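Local coordinates for protein ribulose bisphosphate carboxylase (Pyrococcus horikoshii, PDB 2D69) that catalyses the addition of carbon dioxide and water to ribulose 1,5-bisphosphate, probably within an archaeal AMP degradation pathway, giving two molecules of 3-phosphoglycerate, at residues Thr217-Glu222 against Ala388-Ile393. Residues are numbered along the deposited sequence; the frame is centred on the assembly and turned at random.
Sequences TGETKE and ALRDAI
Glu219 and Arg390 join the two segments by a salt bridge gathered on a single carboxylate oxygen. Both terminal nitrogens of Arg390, NH1 at 3.0 Å and NH2 at 3.2 Å, reach Glu219 OE1, each from its syn side. The acceptor lies at the edge of the guanidinium, near its plane. Because two N-H groups converge on one oxygen, the bonds are bent, with an N-H...O angle of 147° at NH1. The carboxylate is turned 68° from the guanidinium plane, and Glu219 OE2 pairs with neither nitrogen.

Long side chains suit a gap in which the closest CA atoms, those of Glu219 and Arg390, are 12.8 Å apart. Glu219 runs extended beyond CG (chi2 173°), whereas Arg390 bends at chi2 and chi3. The strongest polar partner of Arg390 is Gly181 O, bonded to NH1, so the guanidinium is held between backbone and carboxylate. Lys221 NZ lies 4.5 Å from Arg390 NH1, but is itself held by the carbonyls of Trp178 and Ile182; Glu219 probably eases this meeting of like charges.

Behind Glu219, its backbone N donates to Thr217 OG1 at 3.3 Å, closing an ST turn. Gly218, the first residue past the helix, has positive phi, easy without a CB. In this TIM-barrel domain, the bridge ties the loop between helix 199-217 and strand 222-224 to helix 382-398, while Leu389 and Ile393 pack on strand 154-157 and helix 356-363.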
ATOM      1  N   THR A 217       4.913 -14.806 -40.653  1.00 16.86           N
ATOM      2  CA  THR A 217       3.774 -14.965 -41.545  1.00 16.93           C
ATOM      3  C   THR A 217       3.098 -13.669 -41.935  1.00 18.13           C
ATOM      4  O   THR A 217       2.280 -13.686 -42.833  1.00 18.12           O
ATOM      5  CB  THR A 217       2.673 -15.882 -40.952  1.00 17.25           C
ATOM      6  OG1 THR A 217       2.255 -15.403 -39.671  1.00 15.06           O
ATOM      7  CG2 THR A 217       3.168 -17.310 -40.734  1.00 16.93           C
ATOM      8  N   GLY A 218       3.374 -12.571 -41.223  1.00 19.07           N
ATOM      9  CA  GLY A 218       2.592 -11.356 -41.336  1.00 18.66           C
ATOM     10  C   GLY A 218       1.144 -11.456 -40.846  1.00 19.29           C
ATOM     11  O   GLY A 218       0.418 -10.522 -41.089  1.00 20.22           O
ATOM     12  N   GLU A 219       0.742 -12.542 -40.173  1.00 18.66           N
ATOM     13  CA  GLU A 219      -0.635 -12.739 -39.637  1.00 18.67           C
ATOM     14  C   GLU A 219      -0.681 -12.825 -38.133  1.00 18.07           C
ATOM     15  O   GLU A 219       0.204 -13.406 -37.490  1.00 19.06           O
ATOM     16  CB  GLU A 219      -1.324 -14.016 -40.180  1.00 18.81           C
ATOM     17  CG  GLU A 219      -1.438 -14.123 -41.717  1.00 21.44           C
ATOM     18  CD  GLU A 219      -1.965 -15.496 -42.150  1.00 25.99           C
ATOM     19  OE1 GLU A 219      -3.155 -15.726 -42.112  1.00 28.07           O
ATOM     20  OE2 GLU A 219      -1.184 -16.376 -42.514  1.00 30.34           O
ATOM     21  N   THR A 220      -1.767 -12.302 -37.576  1.00 16.60           N
ATOM     22  CA  THR A 220      -1.970 -12.302 -36.153  1.00 15.33           C
ATOM     23  C   THR A 220      -2.332 -13.707 -35.609  1.00 14.11           C
ATOM     24  O   THR A 220      -3.190 -14.399 -36.141  1.00 13.13           O
ATOM     25  CB  THR A 220      -3.026 -11.260 -35.808  1.00 15.22           C
ATOM     26  OG1 THR A 220      -2.549  -9.952 -36.181  1.00 14.03           O
ATOM     27  CG2 THR A 220      -3.254 -11.171 -34.271  1.00 14.29           C
ATOM     28  N   LYS A 221      -1.666 -14.093 -34.533  1.00 13.15           N
ATOM     29  CA  LYS A 221      -1.892 -15.365 -33.914  1.00 12.70           C
ATOM     30  C   LYS A 221      -2.249 -15.156 -32.436  1.00 13.64           C
ATOM     31  O   LYS A 221      -1.726 -14.249 -31.773  1.00 14.14           O
ATOM     32  CB  LYS A 221      -0.654 -16.256 -34.046  1.00 12.99           C
ATOM     33  CG  LYS A 221      -0.088 -16.416 -35.479  1.00  9.93           C
ATOM     34  CD  LYS A 221      -1.100 -17.078 -36.364  1.00 13.21           C
ATOM     35  CE  LYS A 221      -0.537 -17.385 -37.742  1.00 13.15           C
ATOM     36  NZ  LYS A 221      -1.598 -18.081 -38.553  1.00 14.90           N
ATOM     37  N   GLU A 222      -3.124 -16.006 -31.942  1.00 13.04           N
ATOM     38  CA  GLU A 222      -3.573 -15.910 -30.562  1.00 13.33           C
ATOM     39  C   GLU A 222      -3.705 -17.276 -29.920  1.00 12.41           C
ATOM     40  O   GLU A 222      -3.506 -18.312 -30.563  1.00 10.29           O
ATOM     41  CB  GLU A 222      -4.859 -15.095 -30.451  1.00 13.53           C
ATOM     42  CG  GLU A 222      -4.570 -13.706 -29.943  1.00 14.69           C
ATOM     43  CD  GLU A 222      -4.024 -13.658 -28.509  1.00 16.30           C
ATOM     44  OE1 GLU A 222      -4.227 -14.603 -27.708  1.00 15.83           O
ATOM     45  OE2 GLU A 222      -3.414 -12.630 -28.170  1.00 13.24           O
ATOM     46  N   ALA A 388      -4.621 -26.974 -44.873  1.00 14.39           N
ATOM     47  CA  ALA A 388      -5.741 -27.597 -45.577  1.00 14.83           C
ATOM     48  C   ALA A 388      -7.053 -26.997 -45.080  1.00 14.46           C
ATOM     49  O   ALA A 388      -7.971 -26.736 -45.850  1.00 14.72           O
ATOM     50  CB  ALA A 388      -5.740 -29.095 -45.368  1.00 14.09           C
ATOM     51  N   LEU A 389      -7.127 -26.773 -43.785  1.00 14.12           N
ATOM     52  CA  LEU A 389      -8.316 -26.185 -43.186  1.00 14.10           C
ATOM     53  C   LEU A 389      -8.513 -24.744 -43.704  1.00 13.78           C
ATOM     54  O   LEU A 389      -9.612 -24.367 -44.132  1.00 13.52           O
ATOM     55  CB  LEU A 389      -8.193 -26.203 -41.679  1.00 13.46           C
ATOM     56  CG  LEU A 389      -9.458 -25.766 -40.912  1.00 14.75           C
ATOM     57  CD1 LEU A 389     -10.611 -26.767 -41.074  1.00 16.09           C
ATOM     58  CD2 LEU A 389      -9.112 -25.525 -39.440  1.00 15.77           C
ATOM     59  N   ARG A 390      -7.445 -23.956 -43.685  1.00 14.23           N
ATOM     60  CA  ARG A 390      -7.509 -22.559 -44.170  1.00 14.12           C
ATOM     61  C   ARG A 390      -7.885 -22.514 -45.647  1.00 14.51           C
ATOM     62  O   ARG A 390      -8.613 -21.635 -46.063  1.00 15.11           O
ATOM     63  CB  ARG A 390      -6.196 -21.820 -43.934  1.00 13.03           C
ATOM     64  CG  ARG A 390      -5.959 -21.378 -42.445  1.00 13.37           C
ATOM     65  CD  ARG A 390      -6.815 -20.164 -41.963  1.00 11.07           C
ATOM     66  NE  ARG A 390      -6.613 -19.015 -42.872  1.00 11.10           N
ATOM     67  CZ  ARG A 390      -5.560 -18.191 -42.849  1.00 12.07           C
ATOM     68  NH1 ARG A 390      -4.603 -18.319 -41.945  1.00 13.22           N
ATOM     69  NH2 ARG A 390      -5.498 -17.172 -43.700  1.00 11.20           N
ATOM     70  N   ASP A 391      -7.409 -23.466 -46.446  1.00 15.44           N
ATOM     71  CA  ASP A 391      -7.688 -23.444 -47.872  1.00 15.05           C
ATOM     72  C   ASP A 391      -9.122 -23.851 -48.126  1.00 15.13           C
ATOM     73  O   ASP A 391      -9.778 -23.285 -48.997  1.00 14.59           O
ATOM     74  CB  ASP A 391      -6.779 -24.387 -48.605  1.00 15.66           C
ATOM     75  CG  ASP A 391      -5.365 -23.849 -48.752  1.00 16.10           C
ATOM     76  OD1 ASP A 391      -5.087 -22.635 -48.540  1.00 20.06           O
ATOM     77  OD2 ASP A 391      -4.462 -24.586 -49.104  1.00 16.48           O
ATOM     78  N   ALA A 392      -9.630 -24.815 -47.366  1.00 14.31           N
ATOM     79  CA  ALA A 392     -11.016 -25.208 -47.533  1.00 14.53           C
ATOM     80  C   ALA A 392     -11.960 -24.061 -47.164  1.00 15.14           C
ATOM     81  O   ALA A 392     -12.988 -23.914 -47.792  1.00 15.13           O
ATOM     82  CB  ALA A 392     -11.348 -26.476 -46.736  1.00 14.72           C
ATOM     83  N   ILE A 393     -11.623 -23.266 -46.148  1.00 15.12           N
ATOM     84  CA  ILE A 393     -12.445 -22.117 -45.750  1.00 14.98           C
ATOM     85  C   ILE A 393     -12.368 -21.015 -46.831  1.00 15.27           C
ATOM     86  O   ILE A 393     -13.385 -20.455 -47.213  1.00 15.33           O
ATOM     87  CB  ILE A 393     -12.019 -21.588 -44.350  1.00 14.41           C
ATOM     88  CG1 ILE A 393     -12.408 -22.590 -43.256  1.00 12.77           C
ATOM     89  CG2 ILE A 393     -12.643 -20.259 -44.057  1.00 15.17           C
ATOM     90  CD1 ILE A 393     -11.577 -22.456 -42.013  1.00 10.39           C
TER